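Local coordinates for nucleoporin nup120 (Schizosaccharomyces pombe, PDB 4GQ2), which serves as a structural component of the nuclear pore complex, whose nucleoporins can also act as docking partners for nuclear transport factors, at residues K69-L74 with D526-V531; T406-P411 with S420-Q425; S477-E482 with Y500-R505; A530-N535 with A541-P546. All coordinates share one frame; numbering follows the deposited sequence.

Contact 1: K69-L74 with D526-V531; sequences KGSQTL and DPSNAV
The turn around S528 comes up against the lead-in to strand 73-79 with S71 and S528 CA atoms 6.6 Å apart, too far for backbone pairing, and the contact is carried by polar side chains. S71 OG and S528 OG form a hydrogen bond of 2.8 Å. Deeper in, T73 and D526 approach from opposite directions: T73 OG1 donates to D526 OD2 over 3.2 Å, arriving from above the carboxylate plane, 40° out of it. N529 ND2 reaches D526 OD2 from the other face, at 2.6 Å, so two donors sandwich one oxygen. With CG anti to the backbone N (chi1 -178°), the D526 carboxylate extends toward T73, and its OD1 takes a weak bond from S528 N that spans the turn. An alanine at D526 is likely to leave T73 OG1 and N529 ND2 without their shared acceptor and to slacken the turn. The contact docks the loop between strands 520-525 and 532-536 of one propeller sheet onto the neighbouring sheet, where T73 has a backbone hydrogen bond with V89, just past strand 83-88, and L74 with Y63 of strand 59-64; Y533 of strand 532-536 packs on T73 and D526.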
loop_
_atom_site.group_PDB
_atom_site.type_symbol
_atom_site.label_atom_id
_atom_site.label_comp_id
_atom_site.label_asym_id
_atom_site.label_seq_id
_atom_site.Cartn_x
_atom_site.Cartn_y
_atom_site.Cartn_z
ATOM N N LYS A 69 27.625 20.348 2.609
ATOM C CA LYS A 69 26.752 20.802 3.705
ATOM C C LYS A 69 25.267 20.432 3.515
ATOM O O LYS A 69 24.468 21.280 3.109
ATOM C CB LYS A 69 26.877 22.323 3.905
ATOM C CG LYS A 69 28.198 22.943 3.468
ATOM C CD LYS A 69 28.070 24.454 3.343
ATOM C CE LYS A 69 28.909 24.992 2.195
ATOM N NZ LYS A 69 30.368 24.802 2.420
ATOM N N GLY A 70 24.880 19.187 3.801
ATOM C CA GLY A 70 25.784 18.106 4.196
ATOM C C GLY A 70 26.108 17.209 3.014
ATOM O O GLY A 70 25.955 17.615 1.856
ATOM N N SER A 71 26.543 15.986 3.306
ATOM C CA SER A 71 26.990 15.041 2.278
ATOM C C SER A 71 25.883 14.569 1.337
ATOM O O SER A 71 24.771 14.262 1.771
ATOM C CB SER A 71 27.633 13.816 2.926
ATOM O OG SER A 71 28.560 14.189 3.929
ATOM N N GLN A 72 26.196 14.516 0.048
ATOM C CA GLN A 72 25.341 13.816 -0.900
ATOM C C GLN A 72 25.885 12.403 -1.091
ATOM O O GLN A 72 27.096 12.207 -1.208
ATOM C CB GLN A 72 25.236 14.559 -2.235
ATOM C CG GLN A 72 23.968 14.211 -3.009
ATOM C CD GLN A 72 23.568 15.256 -4.039
ATOM O OE1 GLN A 72 24.412 15.972 -4.583
ATOM N NE2 GLN A 72 22.268 15.343 -4.315
ATOM N N THR A 73 24.981 11.426 -1.086
ATOM C CA THR A 73 25.347 10.023 -1.236
ATOM C C THR A 73 24.659 9.482 -2.483
ATOM O O THR A 73 23.433 9.418 -2.556
ATOM C CB THR A 73 24.984 9.201 0.019
ATOM O OG1 THR A 73 25.552 9.819 1.182
ATOM C CG2 THR A 73 25.519 7.792 -0.087
ATOM N N LEU A 74 25.466 9.116 -3.471
ATOM C CA LEU A 74 24.965 8.806 -4.800
ATOM C C LEU A 74 25.220 7.368 -5.201
ATOM O O LEU A 74 26.324 6.850 -5.039
ATOM C CB LEU A 74 25.584 9.755 -5.829
ATOM C CG LEU A 74 25.356 11.255 -5.601
ATOM C CD1 LEU A 74 26.131 12.062 -6.634
ATOM C CD2 LEU A 74 23.868 11.608 -5.627
ATOM N N ASP A 526 29.445 4.164 4.406
ATOM C CA ASP A 526 29.285 5.599 4.355
ATOM C C ASP A 526 29.577 6.111 5.754
ATOM O O ASP A 526 28.832 5.806 6.691
ATOM C CB ASP A 526 27.864 5.968 3.920
ATOM C CG ASP A 526 27.650 7.471 3.799
ATOM O OD1 ASP A 526 28.618 8.246 3.926
ATOM O OD2 ASP A 526 26.496 7.883 3.565
ATOM N N PRO A 527 30.685 6.859 5.911
ATOM C CA PRO A 527 31.047 7.421 7.214
ATOM C C PRO A 527 30.196 8.635 7.576
ATOM O O PRO A 527 29.987 8.907 8.762
ATOM C CB PRO A 527 32.513 7.826 7.031
ATOM C CG PRO A 527 32.658 8.081 5.569
ATOM C CD PRO A 527 31.682 7.173 4.869
ATOM N N SER A 528 29.720 9.352 6.556
ATOM C CA SER A 528 28.837 10.505 6.731
ATOM C C SER A 528 27.573 10.095 7.485
ATOM O O SER A 528 27.218 10.708 8.492
ATOM C CB SER A 528 28.486 11.114 5.371
ATOM O OG SER A 528 27.477 12.099 5.491
ATOM N N ASN A 529 26.907 9.059 6.983
ATOM C CA ASN A 529 25.872 8.353 7.733
ATOM C C ASN A 529 26.543 7.338 8.654
ATOM O O ASN A 529 27.758 7.351 8.822
ATOM C CB ASN A 529 24.911 7.649 6.770
ATOM C CG ASN A 529 24.074 8.625 5.958
ATOM O OD1 ASN A 529 23.311 9.411 6.514
ATOM N ND2 ASN A 529 24.206 8.568 4.634
ATOM N N ALA A 530 25.761 6.458 9.258
ATOM C CA ALA A 530 26.339 5.360 10.023
ATOM C C ALA A 530 26.411 4.089 9.171
ATOM O O ALA A 530 26.846 3.038 9.643
ATOM C CB ALA A 530 25.505 5.114 11.266
ATOM N N VAL A 531 26.031 4.215 7.902
ATOM C CA VAL A 531 25.488 3.100 7.125
ATOM C C VAL A 531 26.417 2.450 6.098
ATOM O O VAL A 531 27.172 3.128 5.400
ATOM C CB VAL A 531 24.170 3.539 6.442
ATOM C CG1 VAL A 531 23.777 2.605 5.310
ATOM C CG2 VAL A 531 23.060 3.623 7.478
#

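Contact 2: T406-P411 with S420-Q425; sequences TFFDVP and SEIWLQ
F408 plugs the loop 406-411 onto helix 419-428, a helical insertion in the chain of the beta-propeller domain, packing against I422 and W423 on successive helix positions. The tight part is the phenyl ring. I422 CG2 sits over one of its faces in a CH-pi contact, 3.8 Å from the ring centroid and 22° off the normal. W423 CD1 lies at the ring's edge, 3.4 Å from F408 CZ, while the phenyl tip, CE1 and CZ, lies over one face of the indole; the phenyl and five-membered ring planes are turned 49° apart, an oblique meeting. F408 CG lies between its backbone N and carbonyl carbon (chi1 64°), which sends the ring across both partners. Y500 of helix 492-515 meets both rings edge-to-face and bonds F408 N through its hydroxyl. Toward the ends the contact thins. T406, on the exposed side, approaches W423 only loosely, T406 O lying 4.1 Å from W423 CH2. Near P411 another protein chain is within reach: one of its polar side chains hydrogen-bonds P411 O, and one of its basic side chains pairs with E421 OE1. There P411 CG and I422 CD1 reach toward each other at 4.0 Å.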
loop_
_atom_site.group_PDB
_atom_site.type_symbol
_atom_site.label_atom_id
_atom_site.label_comp_id
_atom_site.label_asym_id
_atom_site.label_seq_id
_atom_site.Cartn_x
_atom_site.Cartn_y
_atom_site.Cartn_z
ATOM N N THR A 406 4.640 -18.540 -2.666
ATOM C CA THR A 406 3.418 -18.183 -1.946
ATOM C C THR A 406 2.186 -18.842 -2.562
ATOM O O THR A 406 2.105 -19.015 -3.782
ATOM C CB THR A 406 3.200 -16.658 -1.899
ATOM O OG1 THR A 406 2.952 -16.164 -3.225
ATOM C CG2 THR A 406 4.415 -15.954 -1.271
ATOM N N PHE A 407 1.221 -19.179 -1.708
ATOM C CA PHE A 407 0.100 -20.029 -2.094
ATOM C C PHE A 407 -1.170 -19.708 -1.301
ATOM O O PHE A 407 -1.114 -19.428 -0.102
ATOM C CB PHE A 407 0.510 -21.502 -1.900
ATOM C CG PHE A 407 -0.619 -22.487 -2.046
ATOM C CD1 PHE A 407 -0.972 -22.983 -3.300
ATOM C CD2 PHE A 407 -1.319 -22.935 -0.927
ATOM C CE1 PHE A 407 -2.011 -23.893 -3.437
ATOM C CE2 PHE A 407 -2.360 -23.842 -1.059
ATOM C CZ PHE A 407 -2.704 -24.323 -2.315
ATOM N N PHE A 408 -2.316 -19.748 -1.979
ATOM C CA PHE A 408 -3.617 -19.718 -1.304
ATOM C C PHE A 408 -4.689 -20.476 -2.094
ATOM O O PHE A 408 -4.627 -20.549 -3.316
ATOM C CB PHE A 408 -4.062 -18.282 -1.016
ATOM C CG PHE A 408 -4.297 -17.447 -2.249
ATOM C CD1 PHE A 408 -3.236 -16.809 -2.890
ATOM C CD2 PHE A 408 -5.588 -17.278 -2.757
ATOM C CE1 PHE A 408 -3.457 -16.033 -4.023
ATOM C CE2 PHE A 408 -5.814 -16.502 -3.890
ATOM C CZ PHE A 408 -4.748 -15.875 -4.519
ATOM N N ASP A 409 -5.659 -21.051 -1.391
ATOM C CA ASP A 409 -6.797 -21.682 -2.043
ATOM C C ASP A 409 -7.737 -20.609 -2.576
ATOM O O ASP A 409 -7.730 -19.474 -2.097
ATOM C CB ASP A 409 -7.550 -22.601 -1.076
ATOM C CG ASP A 409 -6.752 -23.835 -0.691
ATOM O OD1 ASP A 409 -5.750 -24.154 -1.368
ATOM O OD2 ASP A 409 -7.138 -24.491 0.298
ATOM N N VAL A 410 -8.529 -20.979 -3.576
ATOM C CA VAL A 410 -9.538 -20.105 -4.137
ATOM C C VAL A 410 -10.452 -19.609 -3.010
ATOM O O VAL A 410 -11.029 -20.419 -2.289
ATOM C CB VAL A 410 -10.323 -20.837 -5.253
ATOM C CG1 VAL A 410 -11.641 -20.143 -5.550
ATOM C CG2 VAL A 410 -9.478 -20.935 -6.519
ATOM N N PRO A 411 -10.554 -18.271 -2.838
ATOM C CA PRO A 411 -11.323 -17.693 -1.735
ATOM C C PRO A 411 -12.778 -18.140 -1.712
ATOM O O PRO A 411 -13.456 -18.099 -2.743
ATOM C CB PRO A 411 -11.253 -16.174 -1.982
ATOM C CG PRO A 411 -10.494 -15.978 -3.258
ATOM C CD PRO A 411 -9.764 -17.248 -3.555
ATOM N N SER A 420 -8.104 -12.086 -8.197
ATOM C CA SER A 420 -7.342 -11.010 -8.824
ATOM C C SER A 420 -6.853 -9.979 -7.824
ATOM O O SER A 420 -5.676 -9.620 -7.852
ATOM C CB SER A 420 -8.137 -10.357 -9.958
ATOM O OG SER A 420 -8.127 -11.217 -11.080
ATOM N N GLU A 421 -7.746 -9.523 -6.945
ATOM C CA GLU A 421 -7.375 -8.609 -5.854
ATOM C C GLU A 421 -6.186 -9.130 -5.053
ATOM O O GLU A 421 -5.218 -8.398 -4.831
ATOM C CB GLU A 421 -8.549 -8.365 -4.914
ATOM C CG GLU A 421 -9.737 -7.663 -5.550
ATOM C CD GLU A 421 -11.052 -8.115 -4.936
ATOM O OE1 GLU A 421 -11.707 -9.049 -5.485
ATOM O OE2 GLU A 421 -11.422 -7.541 -3.890
ATOM N N ILE A 422 -6.249 -10.397 -4.648
ATOM C CA ILE A 422 -5.209 -10.996 -3.798
ATOM C C ILE A 422 -3.870 -11.139 -4.517
ATOM O O ILE A 422 -2.825 -10.758 -3.970
ATOM C CB ILE A 422 -5.650 -12.353 -3.213
ATOM C CG1 ILE A 422 -6.898 -12.176 -2.332
ATOM C CG2 ILE A 422 -4.509 -12.992 -2.432
ATOM C CD1 ILE A 422 -7.653 -13.465 -2.064
ATOM N N TRP A 423 -3.899 -11.662 -5.741
ATOM C CA TRP A 423 -2.668 -11.800 -6.537
ATOM C C TRP A 423 -2.044 -10.478 -6.896
ATOM O O TRP A 423 -0.828 -10.343 -6.887
ATOM C CB TRP A 423 -2.921 -12.617 -7.795
ATOM C CG TRP A 423 -2.703 -14.098 -7.616
ATOM C CD1 TRP A 423 -3.653 -15.114 -7.690
ATOM C CD2 TRP A 423 -1.430 -14.786 -7.346
ATOM N NE1 TRP A 423 -3.070 -16.349 -7.488
ATOM C CE2 TRP A 423 -1.744 -16.221 -7.273
ATOM C CE3 TRP A 423 -0.116 -14.374 -7.153
ATOM C CZ2 TRP A 423 -0.772 -17.175 -7.013
ATOM C CZ3 TRP A 423 0.858 -15.349 -6.897
ATOM C CH2 TRP A 423 0.535 -16.716 -6.832
ATOM N N LEU A 424 -2.873 -9.489 -7.213
ATOM C CA LEU A 424 -2.383 -8.159 -7.554
ATOM C C LEU A 424 -1.677 -7.539 -6.348
ATOM O O LEU A 424 -0.568 -7.019 -6.478
ATOM C CB LEU A 424 -3.531 -7.270 -8.018
ATOM C CG LEU A 424 -3.210 -5.912 -8.633
ATOM C CD1 LEU A 424 -2.631 -6.092 -10.029
ATOM C CD2 LEU A 424 -4.457 -5.033 -8.673
ATOM N N GLN A 425 -2.310 -7.613 -5.177
ATOM C CA GLN A 425 -1.680 -7.139 -3.948
ATOM C C GLN A 425 -0.317 -7.787 -3.727
ATOM O O GLN A 425 0.673 -7.093 -3.502
ATOM C CB GLN A 425 -2.573 -7.365 -2.729
ATOM C CG GLN A 425 -3.245 -6.098 -2.222
ATOM C CD GLN A 425 -3.064 -5.886 -0.721
ATOM O OE1 GLN A 425 -3.567 -4.913 -0.156
ATOM N NE2 GLN A 425 -2.337 -6.791 -0.073
#

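Contact 3: S477-E482 with Y500-R505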
loop_
_atom_site.group_PDB
_atom_site.type_symbol
_atom_site.label_atom_id
_atom_site.label_comp_id
_atom_site.label_asym_id
_atom_site.label_seq_id
_atom_site.Cartn_x
_atom_site.Cartn_y
_atom_site.Cartn_z
ATOM N N SER A 477 -8.216 -10.638 -19.486
ATOM C CA SER A 477 -8.577 -10.742 -20.904
ATOM C C SER A 477 -8.194 -12.081 -21.544
ATOM O O SER A 477 -8.785 -12.473 -22.538
ATOM C CB SER A 477 -7.943 -9.599 -21.696
ATOM O OG SER A 477 -6.544 -9.782 -21.784
ATOM N N THR A 478 -7.206 -12.772 -20.981
ATOM C CA THR A 478 -6.769 -14.054 -21.533
ATOM C C THR A 478 -7.598 -15.228 -21.033
ATOM O O THR A 478 -7.555 -16.309 -21.617
ATOM C CB THR A 478 -5.278 -14.362 -21.242
ATOM O OG1 THR A 478 -5.036 -14.331 -19.830
ATOM C CG2 THR A 478 -4.360 -13.376 -21.943
ATOM N N ILE A 479 -8.343 -15.032 -19.950
ATOM C CA ILE A 479 -9.043 -16.152 -19.323
ATOM C C ILE A 479 -10.517 -16.182 -19.693
ATOM O O ILE A 479 -11.250 -15.224 -19.461
ATOM C CB ILE A 479 -8.843 -16.184 -17.787
ATOM C CG1 ILE A 479 -7.359 -16.002 -17.425
ATOM C CG2 ILE A 479 -9.382 -17.478 -17.200
ATOM C CD1 ILE A 479 -6.406 -16.955 -18.130
ATOM N N GLN A 480 -10.942 -17.300 -20.270
ATOM C CA GLN A 480 -12.293 -17.428 -20.797
ATOM C C GLN A 480 -13.176 -18.248 -19.874
ATOM O O GLN A 480 -12.749 -19.263 -19.332
ATOM C CB GLN A 480 -12.259 -18.052 -22.195
ATOM C CG GLN A 480 -11.489 -17.228 -23.219
ATOM C CD GLN A 480 -11.431 -17.879 -24.590
ATOM O OE1 GLN A 480 -11.918 -18.997 -24.792
ATOM N NE2 GLN A 480 -10.831 -17.177 -25.545
ATOM N N ILE A 481 -14.406 -17.778 -19.691
ATOM C CA ILE A 481 -15.398 -18.470 -18.890
ATOM C C ILE A 481 -16.239 -19.389 -19.780
ATOM O O ILE A 481 -16.694 -18.992 -20.860
ATOM C CB ILE A 481 -16.282 -17.479 -18.091
ATOM C CG1 ILE A 481 -17.170 -18.229 -17.095
ATOM C CG2 ILE A 481 -17.102 -16.587 -19.021
ATOM C CD1 ILE A 481 -17.867 -17.337 -16.085
ATOM N N GLU A 482 -16.433 -20.619 -19.320
ATOM C CA GLU A 482 -17.149 -21.623 -20.097
ATOM C C GLU A 482 -18.473 -22.049 -19.483
ATOM O O GLU A 482 -18.593 -22.144 -18.259
ATOM C CB GLU A 482 -16.263 -22.846 -20.330
ATOM C CG GLU A 482 -15.380 -22.693 -21.554
ATOM C CD GLU A 482 -14.196 -23.628 -21.547
ATOM O OE1 GLU A 482 -13.454 -23.641 -20.538
ATOM O OE2 GLU A 482 -14.004 -24.335 -22.560
ATOM N N TYR A 500 -6.547 -18.199 -11.485
ATOM C CA TYR A 500 -5.523 -18.343 -10.446
ATOM C C TYR A 500 -4.182 -18.718 -11.068
ATOM O O TYR A 500 -3.150 -18.108 -10.756
ATOM C CB TYR A 500 -5.941 -19.401 -9.409
ATOM C CG TYR A 500 -4.973 -19.552 -8.250
ATOM C CD1 TYR A 500 -3.791 -20.282 -8.390
ATOM C CD2 TYR A 500 -5.232 -18.950 -7.023
ATOM C CE1 TYR A 500 -2.894 -20.401 -7.340
ATOM C CE2 TYR A 500 -4.349 -19.076 -5.963
ATOM C CZ TYR A 500 -3.185 -19.805 -6.123
ATOM O OH TYR A 500 -2.309 -19.915 -5.068
ATOM N N ASN A 501 -4.206 -19.714 -11.952
ATOM C CA ASN A 501 -2.987 -20.229 -12.587
ATOM C C ASN A 501 -2.305 -19.218 -13.498
ATOM O O ASN A 501 -1.073 -19.169 -13.572
ATOM C CB ASN A 501 -3.275 -21.522 -13.363
ATOM C CG ASN A 501 -3.667 -22.683 -12.459
ATOM O OD1 ASN A 501 -3.475 -22.646 -11.238
ATOM N ND2 ASN A 501 -4.215 -23.725 -13.059
ATOM N N GLU A 502 -3.098 -18.417 -14.199
ATOM C CA GLU A 502 -2.526 -17.354 -15.014
ATOM C C GLU A 502 -1.814 -16.318 -14.133
ATOM O O GLU A 502 -0.685 -15.918 -14.423
ATOM C CB GLU A 502 -3.587 -16.701 -15.905
ATOM C CG GLU A 502 -3.020 -15.771 -16.975
ATOM C CD GLU A 502 -2.143 -16.468 -18.012
ATOM O OE1 GLU A 502 -1.757 -15.807 -18.993
ATOM O OE2 GLU A 502 -1.832 -17.663 -17.865
ATOM N N TRP A 503 -2.465 -15.899 -13.053
ATOM C CA TRP A 503 -1.822 -14.991 -12.091
ATOM C C TRP A 503 -0.551 -15.596 -11.568
ATOM O O TRP A 503 0.488 -14.942 -11.552
ATOM C CB TRP A 503 -2.762 -14.669 -10.944
ATOM C CG TRP A 503 -3.752 -13.564 -11.225
ATOM C CD1 TRP A 503 -5.122 -13.679 -11.422
ATOM C CD2 TRP A 503 -3.475 -12.131 -11.331
ATOM N NE1 TRP A 503 -5.692 -12.451 -11.636
ATOM C CE2 TRP A 503 -4.761 -11.482 -11.592
ATOM C CE3 TRP A 503 -2.329 -11.345 -11.229
ATOM C CZ2 TRP A 503 -4.870 -10.107 -11.754
ATOM C CZ3 TRP A 503 -2.452 -9.964 -11.389
ATOM C CH2 TRP A 503 -3.691 -9.361 -11.645
ATOM N N GLU A 504 -0.609 -16.866 -11.165
ATOM C CA GLU A 504 0.575 -17.571 -10.699
ATOM C C GLU A 504 1.736 -17.549 -11.692
ATOM O O GLU A 504 2.878 -17.260 -11.304
ATOM C CB GLU A 504 0.254 -19.011 -10.317
ATOM C CG GLU A 504 1.462 -19.757 -9.762
ATOM C CD GLU A 504 1.071 -20.967 -8.947
ATOM O OE1 GLU A 504 0.322 -21.820 -9.471
ATOM O OE2 GLU A 504 1.520 -21.061 -7.784
ATOM N N ARG A 505 1.450 -17.841 -12.959
ATOM C CA ARG A 505 2.491 -17.836 -13.992
ATOM C C ARG A 505 3.130 -16.464 -14.094
ATOM O O ARG A 505 4.354 -16.342 -14.174
ATOM C CB ARG A 505 1.926 -18.223 -15.360
ATOM C CG ARG A 505 1.720 -19.710 -15.552
ATOM C CD ARG A 505 1.078 -20.025 -16.900
ATOM N NE ARG A 505 0.359 -21.292 -16.811
ATOM C CZ ARG A 505 -0.967 -21.417 -16.802
ATOM N NH1 ARG A 505 -1.755 -20.348 -16.925
ATOM N NH2 ARG A 505 -1.506 -22.626 -16.692
#
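I479 and E502 make the closest touch, I479 CD1 resting 3.6 Å from E502 CB, so the isoleucine packs on the aliphatic root of the glutamate and not on its charge. T478 crosses the same side chain at about a right angle, T478 OG1 lying 3.7 Å from E502 OE1; that hydroxyl is engaged by I475 O, one turn back in helix 464-478. E502 leaves its helix with CG anti to the backbone N (chi1 -169°), which sets CG beside T478 OG1, and the bend at chi2 (64°) swings the carboxylate toward R505. There R505 NH1 meets E502 OE2 at 2.8 Å, nearly in line with the C-O bond and close to the guanidinium plane, an i to i+3 salt bridge. Replacing E502 by alanine is likely to leave R505 without its charge partner and to remove the CG that lies against I479 CD1 and T478 OG1. Further out, Y495, L498 and L499 of helix 492-515 hold I479, I475 and F444 flank E502, and another protein chain forms backbone hydrogen bonds with I481. The segment leaving helix 464-478 thus packs on the long helix 492-515, within the helices inserted in the chain of the beta-propeller domain.

Contact 4: A530-N535 with A541-P546; sequences AVTYIN and AFIRDP
Strands 532-536 and 539-544 form a beta hairpin in a sheet of the beta-propeller domain, and the rings of Y533 and F542 stand together on one of its faces. As a non-hydrogen-bonded antiparallel pair they lie side by side and point the same way, but the rings are turned against each other: the edge of F542 is directed at the face of Y533 in an offset edge-to-face pair, centroids 5.8 Å apart and planes at 76°. V531 wedges in on this face too, its CG1 3.6 Å from F542 CB and also above the Y533 ring toward its rim. With F542 CG nearly eclipsing the backbone N (chi1 6°), the phenyl ring stands beside both Y533 and V531. The Y533 hydroxyl bonds V89 O, just past strand 83-88 of the neighbouring sheet, fixing the far end of its ring.

On the reverse face I534 lies over the opposing strand. I534 CB is 4.1 Å from A541 CB, and I534 CD1 runs on at about a right angle to I543, meeting I543 CG1 at 3.6 Å. T532 CG2 touches I543 CD1, extending this apolar patch. Strand 3-11 continues the sheet beyond 539-544, while F542 also reaches S677 of helix 672-703.

The main chains are bonded reciprocally at I534 and A541: I534 N donates to A541 O at 2.7 Å, and A541 N to I534 O at 2.9 Å. Beyond Y533 and F542 a water bridges the strands, accepting from T532 N and donating to I543 O at 2.9 Å.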
loop_
_atom_site.group_PDB
_atom_site.type_symbol
_atom_site.label_atom_id
_atom_site.label_comp_id
_atom_site.label_asym_id
_atom_site.label_seq_id
_atom_site.Cartn_x
_atom_site.Cartn_y
_atom_site.Cartn_z
ATOM N N ALA A 530 25.761 6.458 9.258
ATOM C CA ALA A 530 26.339 5.360 10.023
ATOM C C ALA A 530 26.411 4.089 9.171
ATOM O O ALA A 530 26.846 3.038 9.643
ATOM C CB ALA A 530 25.505 5.114 11.266
ATOM N N VAL A 531 26.031 4.215 7.902
ATOM C CA VAL A 531 25.488 3.100 7.125
ATOM C C VAL A 531 26.417 2.450 6.098
ATOM O O VAL A 531 27.172 3.128 5.400
ATOM C CB VAL A 531 24.170 3.539 6.442
ATOM C CG1 VAL A 531 23.777 2.605 5.310
ATOM C CG2 VAL A 531 23.060 3.623 7.478
ATOM N N THR A 532 26.340 1.124 6.015
ATOM C CA THR A 532 26.985 0.391 4.933
ATOM C C THR A 532 25.966 -0.041 3.871
ATOM O O THR A 532 25.062 -0.849 4.124
ATOM C CB THR A 532 27.828 -0.809 5.428
ATOM O OG1 THR A 532 27.916 -1.789 4.384
ATOM C CG2 THR A 532 27.207 -1.445 6.640
ATOM N N TYR A 533 26.123 0.535 2.685
ATOM C CA TYR A 533 25.279 0.236 1.540
ATOM C C TYR A 533 25.699 -1.079 0.904
ATOM O O TYR A 533 26.884 -1.379 0.813
ATOM C CB TYR A 533 25.390 1.353 0.502
ATOM C CG TYR A 533 24.737 2.656 0.902
ATOM C CD1 TYR A 533 25.411 3.586 1.699
ATOM C CD2 TYR A 533 23.448 2.973 0.469
ATOM C CE1 TYR A 533 24.818 4.786 2.061
ATOM C CE2 TYR A 533 22.849 4.170 0.829
ATOM C CZ TYR A 533 23.534 5.071 1.624
ATOM O OH TYR A 533 22.940 6.267 1.975
ATOM N N ILE A 534 24.712 -1.850 0.468
ATOM C CA ILE A 534 24.928 -3.093 -0.262
ATOM C C ILE A 534 24.324 -2.920 -1.644
ATOM O O ILE A 534 23.128 -2.649 -1.766
ATOM C CB ILE A 534 24.233 -4.283 0.428
ATOM C CG1 ILE A 534 24.758 -4.467 1.852
ATOM C CG2 ILE A 534 24.427 -5.549 -0.380
ATOM C CD1 ILE A 534 23.790 -5.191 2.764
ATOM N N ASN A 535 25.142 -3.094 -2.678
ATOM C CA ASN A 535 24.706 -2.826 -4.046
ATOM C C ASN A 535 24.457 -4.076 -4.862
ATOM O O ASN A 535 25.393 -4.820 -5.179
ATOM C CB ASN A 535 25.708 -1.909 -4.750
ATOM C CG ASN A 535 25.897 -0.604 -4.016
ATOM O OD1 ASN A 535 24.935 0.132 -3.795
ATOM N ND2 ASN A 535 27.137 -0.312 -3.619
ATOM N N ALA A 541 20.625 -1.748 -0.650
ATOM C CA ALA A 541 20.249 -2.219 0.663
ATOM C C ALA A 541 21.217 -1.698 1.719
ATOM O O ALA A 541 22.264 -1.136 1.389
ATOM C CB ALA A 541 20.204 -3.737 0.669
ATOM N N PHE A 542 20.849 -1.855 2.986
ATOM C CA PHE A 542 21.788 -1.637 4.084
ATOM C C PHE A 542 21.631 -2.679 5.166
ATOM O O PHE A 542 20.577 -3.299 5.298
ATOM C CB PHE A 542 21.692 -0.235 4.697
ATOM C CG PHE A 542 20.575 0.597 4.164
ATOM C CD1 PHE A 542 19.273 0.421 4.616
ATOM C CD2 PHE A 542 20.830 1.577 3.217
ATOM C CE1 PHE A 542 18.239 1.202 4.120
ATOM C CE2 PHE A 542 19.802 2.361 2.719
ATOM C CZ PHE A 542 18.506 2.174 3.171
ATOM N N ILE A 543 22.700 -2.864 5.932
ATOM C CA ILE A 543 22.720 -3.837 7.016
ATOM C C ILE A 543 21.949 -3.280 8.209
ATOM O O ILE A 543 21.914 -2.062 8.422
ATOM C CB ILE A 543 24.175 -4.209 7.402
ATOM C CG1 ILE A 543 24.906 -4.792 6.187
ATOM C CG2 ILE A 543 24.206 -5.218 8.545
ATOM C CD1 ILE A 543 26.406 -4.904 6.349
ATOM N N ARG A 544 21.309 -4.176 8.956
ATOM C CA ARG A 544 20.636 -3.831 10.209
ATOM C C ARG A 544 20.570 -5.038 11.134
ATOM O O ARG A 544 20.640 -6.187 10.682
ATOM C CB ARG A 544 19.229 -3.262 9.953
ATOM C CG ARG A 544 18.285 -4.164 9.166
ATOM C CD ARG A 544 16.890 -3.550 9.094
ATOM N NE ARG A 544 15.849 -4.543 8.817
ATOM C CZ ARG A 544 15.347 -5.389 9.717
ATOM N NH1 ARG A 544 15.790 -5.384 10.971
ATOM N NH2 ARG A 544 14.400 -6.250 9.360
ATOM N N ASP A 545 20.462 -4.763 12.432
ATOM C CA ASP A 545 20.265 -5.796 13.447
ATOM C C ASP A 545 18.791 -6.168 13.500
ATOM O O ASP A 545 17.930 -5.314 13.271
ATOM C CB ASP A 545 20.712 -5.298 14.830
ATOM C CG ASP A 545 22.227 -5.239 14.982
ATOM O OD1 ASP A 545 22.959 -5.809 14.141
ATOM O OD2 ASP A 545 22.691 -4.623 15.963
ATOM N N PRO A 546 18.491 -7.440 13.809
ATOM C CA PRO A 546 17.094 -7.824 13.967
ATOM C C PRO A 546 16.527 -7.231 15.247
ATOM O O PRO A 546 17.262 -7.076 16.228
ATOM C CB PRO A 546 17.148 -9.361 14.091
ATOM C CG PRO A 546 18.560 -9.762 13.800
ATOM C CD PRO A 546 19.406 -8.561 14.087
HETATM O O HOH W 1 24.175 -0.382 7.722
#

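All four contacts lie in the region assigned to the beta-propeller domain, in two groups. Contacts 1 and 4 have centres about 13 Å apart and share A530 and V531: the loop of contact 1 runs straight into the hairpin of contact 4, within the sheet that unites strand 3-11 with the late strands 520-525, 532-536 and 539-544. Contacts 2 and 3, also about 13 Å apart between centres, belong to the helices inserted between strands 390-395 and 520-525, and touch through Y500 and W503. The groups are well separated, contacts 1 and 2 having centres about 41 Å apart. Along the chain, contact 2 closes before contact 3 opens, both precede contact 4, and both fall within the loop that contact 1 closes.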